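Local coordinates for uncharacterized protein PSPTO_3016 (Pseudomonas syringae pv. tomato, PDB 3H9X) that is of unknown function but probably binds DNA through the double-wing motif of the MmcQ/YjbR family, at residues F6-T16 / F31-A41. Sequence-based numbering, arbitrary orientation.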
loop_
_atom_site.group_PDB
_atom_site.type_symbol
_atom_site.label_atom_id
_atom_site.label_comp_id
_atom_site.label_asym_id
_atom_site.label_seq_id
_atom_site.Cartn_x
_atom_site.Cartn_y
_atom_site.Cartn_z
ATOM N N PHE A 6 7.569 -2.797 7.011
ATOM C CA PHE A 6 7.245 -2.702 5.602
ATOM C C PHE A 6 8.379 -2.088 4.799
ATOM O O PHE A 6 8.879 -2.731 3.891
ATOM C CB PHE A 6 5.974 -1.882 5.404
ATOM C CG PHE A 6 5.703 -1.539 3.970
ATOM C CD1 PHE A 6 6.216 -0.371 3.406
ATOM C CD2 PHE A 6 5.003 -2.422 3.155
ATOM C CE1 PHE A 6 6.042 -0.104 2.053
ATOM C CE2 PHE A 6 4.828 -2.160 1.807
ATOM C CZ PHE A 6 5.347 -1.002 1.255
ATOM N N ILE A 7 8.800 -0.863 5.126
ATOM C CA ILE A 7 9.879 -0.230 4.355
ATOM C C ILE A 7 11.142 -1.093 4.355
ATOM O O ILE A 7 11.947 -1.042 3.419
ATOM C CB ILE A 7 10.232 1.220 4.853
ATOM C CG1 ILE A 7 11.381 1.184 5.848
ATOM C CG2 ILE A 7 9.017 1.899 5.433
ATOM C CD1 ILE A 7 12.745 1.421 5.214
ATOM N N ASP A 8 11.313 -1.888 5.404
ATOM C CA ASP A 8 12.472 -2.760 5.497
ATOM C C ASP A 8 12.305 -3.925 4.530
ATOM O O ASP A 8 13.224 -4.250 3.778
ATOM C CB ASP A 8 12.636 -3.290 6.921
ATOM C CG ASP A 8 13.152 -2.234 7.884
ATOM O OD1 ASP A 8 13.117 -2.482 9.112
ATOM O OD2 ASP A 8 13.600 -1.156 7.422
ATOM N N TYR A 9 11.137 -4.556 4.530
ATOM C CA TYR A 9 10.932 -5.673 3.624
ATOM C C TYR A 9 11.187 -5.267 2.171
ATOM O O TYR A 9 11.787 -6.018 1.414
ATOM C CB TYR A 9 9.521 -6.238 3.802
ATOM C CG TYR A 9 9.142 -7.294 2.786
ATOM C CD1 TYR A 9 8.532 -6.943 1.586
ATOM C CD2 TYR A 9 9.353 -8.646 3.039
ATOM C CE1 TYR A 9 8.134 -7.911 0.673
ATOM C CE2 TYR A 9 8.958 -9.623 2.123
ATOM C CZ TYR A 9 8.351 -9.247 0.952
ATOM O OH TYR A 9 7.953 -10.203 0.051
ATOM N N ALA A 10 10.751 -4.070 1.796
ATOM C CA ALA A 10 10.931 -3.574 0.434
ATOM C C ALA A 10 12.400 -3.393 0.089
ATOM O O ALA A 10 12.827 -3.719 -1.019
ATOM C CB ALA A 10 10.201 -2.255 0.253
ATOM N N GLN A 11 13.164 -2.861 1.041
ATOM C CA GLN A 11 14.594 -2.621 0.866
ATOM C C GLN A 11 15.364 -3.928 0.645
ATOM O O GLN A 11 16.298 -3.984 -0.161
ATOM C CB GLN A 11 15.142 -1.888 2.095
ATOM C CG GLN A 11 16.666 -1.757 2.151
ATOM C CD GLN A 11 17.250 -1.008 0.962
ATOM O OE1 GLN A 11 16.876 0.132 0.693
ATOM N NE2 GLN A 11 18.177 -1.647 0.251
ATOM N N LYS A 12 14.964 -4.984 1.348
ATOM C CA LYS A 12 15.640 -6.265 1.210
ATOM C C LYS A 12 15.139 -7.096 0.031
ATOM O O LYS A 12 15.930 -7.524 -0.800
ATOM C CB LYS A 12 15.498 -7.069 2.506
ATOM C CG LYS A 12 15.888 -6.310 3.763
ATOM C CD LYS A 12 17.356 -5.890 3.767
ATOM C CE LYS A 12 18.293 -7.081 3.945
ATOM N NZ LYS A 12 19.726 -6.675 4.046
ATOM N N LYS A 13 13.831 -7.319 -0.041
ATOM C CA LYS A 13 13.259 -8.125 -1.113
ATOM C C LYS A 13 13.258 -7.479 -2.477
ATOM O O LYS A 13 13.015 -8.154 -3.471
ATOM C CB LYS A 13 11.821 -8.535 -0.784
ATOM C CG LYS A 13 11.689 -9.855 -0.023
ATOM C CD LYS A 13 11.858 -11.086 -0.914
ATOM C CE LYS A 13 10.686 -11.252 -1.866
ATOM N NZ LYS A 13 10.572 -10.068 -2.748
ATOM N N TYR A 14 13.514 -6.180 -2.543
ATOM C CA TYR A 14 13.500 -5.511 -3.836
ATOM C C TYR A 14 14.631 -4.519 -3.976
ATOM O O TYR A 14 14.856 -3.984 -5.055
ATOM C CB TYR A 14 12.158 -4.794 -4.054
ATOM C CG TYR A 14 10.954 -5.717 -4.031
ATOM C CD1 TYR A 14 10.702 -6.595 -5.076
ATOM C CD2 TYR A 14 10.108 -5.753 -2.934
ATOM C CE1 TYR A 14 9.633 -7.497 -5.022
ATOM C CE2 TYR A 14 9.041 -6.642 -2.865
ATOM C CZ TYR A 14 8.807 -7.516 -3.907
ATOM O OH TYR A 14 7.765 -8.421 -3.812
ATOM N N ASP A 15 15.345 -4.267 -2.885
ATOM C CA ASP A 15 16.458 -3.328 -2.926
ATOM C C ASP A 15 15.996 -1.958 -3.440
ATOM O O ASP A 15 16.679 -1.312 -4.229
ATOM C CB ASP A 15 17.550 -3.892 -3.832
ATOM C CG ASP A 15 18.912 -3.320 -3.525
ATOM O OD1 ASP A 15 19.175 -2.160 -3.909
ATOM O OD2 ASP A 15 19.713 -4.035 -2.883
ATOM N N THR A 16 14.833 -1.524 -2.969
ATOM C CA THR A 16 14.244 -0.244 -3.357
ATOM C C THR A 16 14.327 0.756 -2.210
ATOM O O THR A 16 14.029 0.413 -1.064
ATOM C CB THR A 16 12.745 -0.399 -3.720
ATOM O OG1 THR A 16 12.593 -1.361 -4.773
ATOM C CG2 THR A 16 12.166 0.931 -4.163
ATOM N N PHE A 31 7.086 3.616 -3.635
ATOM C CA PHE A 31 8.096 2.631 -3.982
ATOM C C PHE A 31 7.950 2.329 -5.459
ATOM O O PHE A 31 6.897 1.862 -5.898
ATOM C CB PHE A 31 7.912 1.351 -3.166
ATOM C CG PHE A 31 8.130 1.544 -1.696
ATOM C CD1 PHE A 31 7.247 2.313 -0.947
ATOM C CD2 PHE A 31 9.237 0.987 -1.064
ATOM C CE1 PHE A 31 7.462 2.530 0.406
ATOM C CE2 PHE A 31 9.465 1.196 0.293
ATOM C CZ PHE A 31 8.573 1.969 1.029
ATOM N N ARG A 32 8.991 2.608 -6.234
ATOM C CA ARG A 32 8.928 2.350 -7.664
ATOM C C ARG A 32 10.156 1.621 -8.182
ATOM O O ARG A 32 11.105 1.369 -7.440
ATOM C CB ARG A 32 8.760 3.656 -8.431
ATOM C CG ARG A 32 9.943 4.589 -8.344
ATOM C CD ARG A 32 9.651 5.767 -7.442
ATOM N NE ARG A 32 10.739 6.734 -7.487
ATOM C CZ ARG A 32 11.060 7.448 -8.563
ATOM N NH1 ARG A 32 12.072 8.304 -8.520
ATOM N NH2 ARG A 32 10.363 7.315 -9.680
ATOM N N HIS A 33 10.108 1.264 -9.462
ATOM C CA HIS A 33 11.212 0.572 -10.121
ATOM C C HIS A 33 12.200 1.600 -10.642
ATOM O O HIS A 33 11.820 2.727 -10.966
ATOM C CB HIS A 33 10.728 -0.258 -11.312
ATOM C CG HIS A 33 9.765 -1.344 -10.956
ATOM N ND1 HIS A 33 8.411 -1.120 -10.822
ATOM C CD2 HIS A 33 9.954 -2.665 -10.733
ATOM C CE1 HIS A 33 7.809 -2.261 -10.536
ATOM N NE2 HIS A 33 8.719 -3.215 -10.476
ATOM N N SER A 34 13.465 1.209 -10.741
ATOM C CA SER A 34 14.490 2.114 -11.228
ATOM C C SER A 34 14.377 2.217 -12.747
ATOM O O SER A 34 14.838 3.188 -13.356
ATOM C CB SER A 34 15.866 1.595 -10.817
ATOM O OG SER A 34 16.858 2.579 -11.046
ATOM N N ASP A 35 13.736 1.209 -13.335
ATOM C CA ASP A 35 13.505 1.102 -14.779
ATOM C C ASP A 35 12.544 2.174 -15.283
ATOM O O ASP A 35 12.961 3.249 -15.710
ATOM C CB ASP A 35 12.912 -0.272 -15.107
ATOM C CG ASP A 35 13.677 -1.401 -14.460
ATOM O OD1 ASP A 35 14.866 -1.570 -14.797
ATOM O OD2 ASP A 35 13.096 -2.118 -13.611
ATOM N N ASN A 36 11.252 1.858 -15.225
ATOM C CA ASN A 36 10.197 2.756 -15.681
ATOM C C ASN A 36 9.682 3.756 -14.650
ATOM O O ASN A 36 8.765 4.527 -14.933
ATOM C CB ASN A 36 9.016 1.942 -16.194
ATOM C CG ASN A 36 8.568 0.896 -15.209
ATOM O OD1 ASN A 36 8.391 1.183 -14.027
ATOM N ND2 ASN A 36 8.376 -0.327 -15.689
ATOM N N ASP A 37 10.256 3.746 -13.456
ATOM C CA ASP A 37 9.822 4.670 -12.418
ATOM C C ASP A 37 8.336 4.477 -12.077
ATOM O O ASP A 37 7.661 5.412 -11.636
ATOM C CB ASP A 37 10.070 6.116 -12.871
ATOM C CG ASP A 37 11.542 6.408 -13.156
ATOM O OD1 ASP A 37 11.843 7.530 -13.629
ATOM O OD2 ASP A 37 12.403 5.527 -12.911
ATOM N N LYS A 38 7.824 3.266 -12.278
ATOM C CA LYS A 38 6.425 2.994 -11.970
ATOM C C LYS A 38 6.228 2.619 -10.503
ATOM O O LYS A 38 6.927 1.753 -9.965
ATOM C CB LYS A 38 5.869 1.883 -12.869
ATOM C CG LYS A 38 5.735 2.275 -14.328
ATOM C CD LYS A 38 4.901 1.277 -15.105
ATOM C CE LYS A 38 4.741 1.729 -16.551
ATOM N NZ LYS A 38 3.666 0.997 -17.292
ATOM N N TRP A 39 5.272 3.289 -9.864
ATOM C CA TRP A 39 4.946 3.065 -8.461
ATOM C C TRP A 39 4.293 1.712 -8.313
ATOM O O TRP A 39 3.430 1.362 -9.111
ATOM C CB TRP A 39 3.952 4.117 -7.969
ATOM C CG TRP A 39 4.448 5.522 -7.999
ATOM C CD1 TRP A 39 5.626 5.978 -8.539
ATOM C CD2 TRP A 39 3.790 6.662 -7.448
ATOM N NE1 TRP A 39 5.736 7.327 -8.350
ATOM C CE2 TRP A 39 4.623 7.777 -7.685
ATOM C CE3 TRP A 39 2.574 6.855 -6.772
ATOM C CZ2 TRP A 39 4.278 9.067 -7.272
ATOM C CZ3 TRP A 39 2.235 8.136 -6.362
ATOM C CH2 TRP A 39 3.084 9.224 -6.615
ATOM N N TYR A 40 4.690 0.956 -7.295
ATOM C CA TYR A 40 4.090 -0.349 -7.059
ATOM C C TYR A 40 3.652 -0.461 -5.601
ATOM O O TYR A 40 3.110 -1.469 -5.184
ATOM C CB TYR A 40 5.083 -1.465 -7.447
ATOM C CG TYR A 40 6.287 -1.632 -6.536
ATOM C CD1 TYR A 40 6.186 -2.346 -5.340
ATOM C CD2 TYR A 40 7.526 -1.080 -6.868
ATOM C CE1 TYR A 40 7.287 -2.507 -4.489
ATOM C CE2 TYR A 40 8.638 -1.235 -6.019
ATOM C CZ TYR A 40 8.506 -1.951 -4.827
ATOM O OH TYR A 40 9.572 -2.097 -3.960
ATOM N N ALA A 41 3.875 0.616 -4.855
ATOM C CA ALA A 41 3.546 0.691 -3.438
ATOM C C ALA A 41 3.491 2.152 -2.960
ATOM O O ALA A 41 4.415 2.933 -3.213
ATOM C CB ALA A 41 4.586 -0.078 -2.635
#
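Phe6 meets Phe31 in a T-shaped stack: CE1 at the edge of the Phe6 ring points onto one face of Phe31, with the planes at 84° and the ring centroids 5.1 Å apart. Both phenylalanines are buried, and in this apolar interior ring edge and face can pack with no polar atom to satisfy. CZ of Phe6 also reaches Ala41 CB. One helical turn on, Ala10 brings only a methyl group, so the helix can come close, with Ala10 CB 3.5 Å from Phe31 CE2; CB of Ile7 adds a looser contact at Phe31 CZ.

The contact thus sets helix 3-13 against the hairpin of strands 29-32 and 39-47, at one margin of the five-stranded antiparallel sheet in the double-wing fold of the YjbR family.

A second cluster lies around Tyr14 and Thr16. Tyr40 turns its edge toward the face of Tyr14, planes at 59°, and its OH shares a hydrogen bond with Thr16 OG1 (3.2 Å), so tyrosine here supplies both a packing ring and a polar end. Thr16 sets its methyl, CG2, 3.5 Å from Arg32 O, using both branches against the hairpin.

Tyr40 and Ala41 together face Phe31 in a classic beta bulge, Tyr40 N and, weakly, Ala41 N both donating to Phe31 O. With CG between its backbone N and carbonyl carbon (chi1 71°), Tyr40 lays its ring over Phe31 CB. Farther out, Phe113 of helix 102-115 meets both tyrosine rings, while Glu110 is hydrogen-bonded to Tyr14 OH.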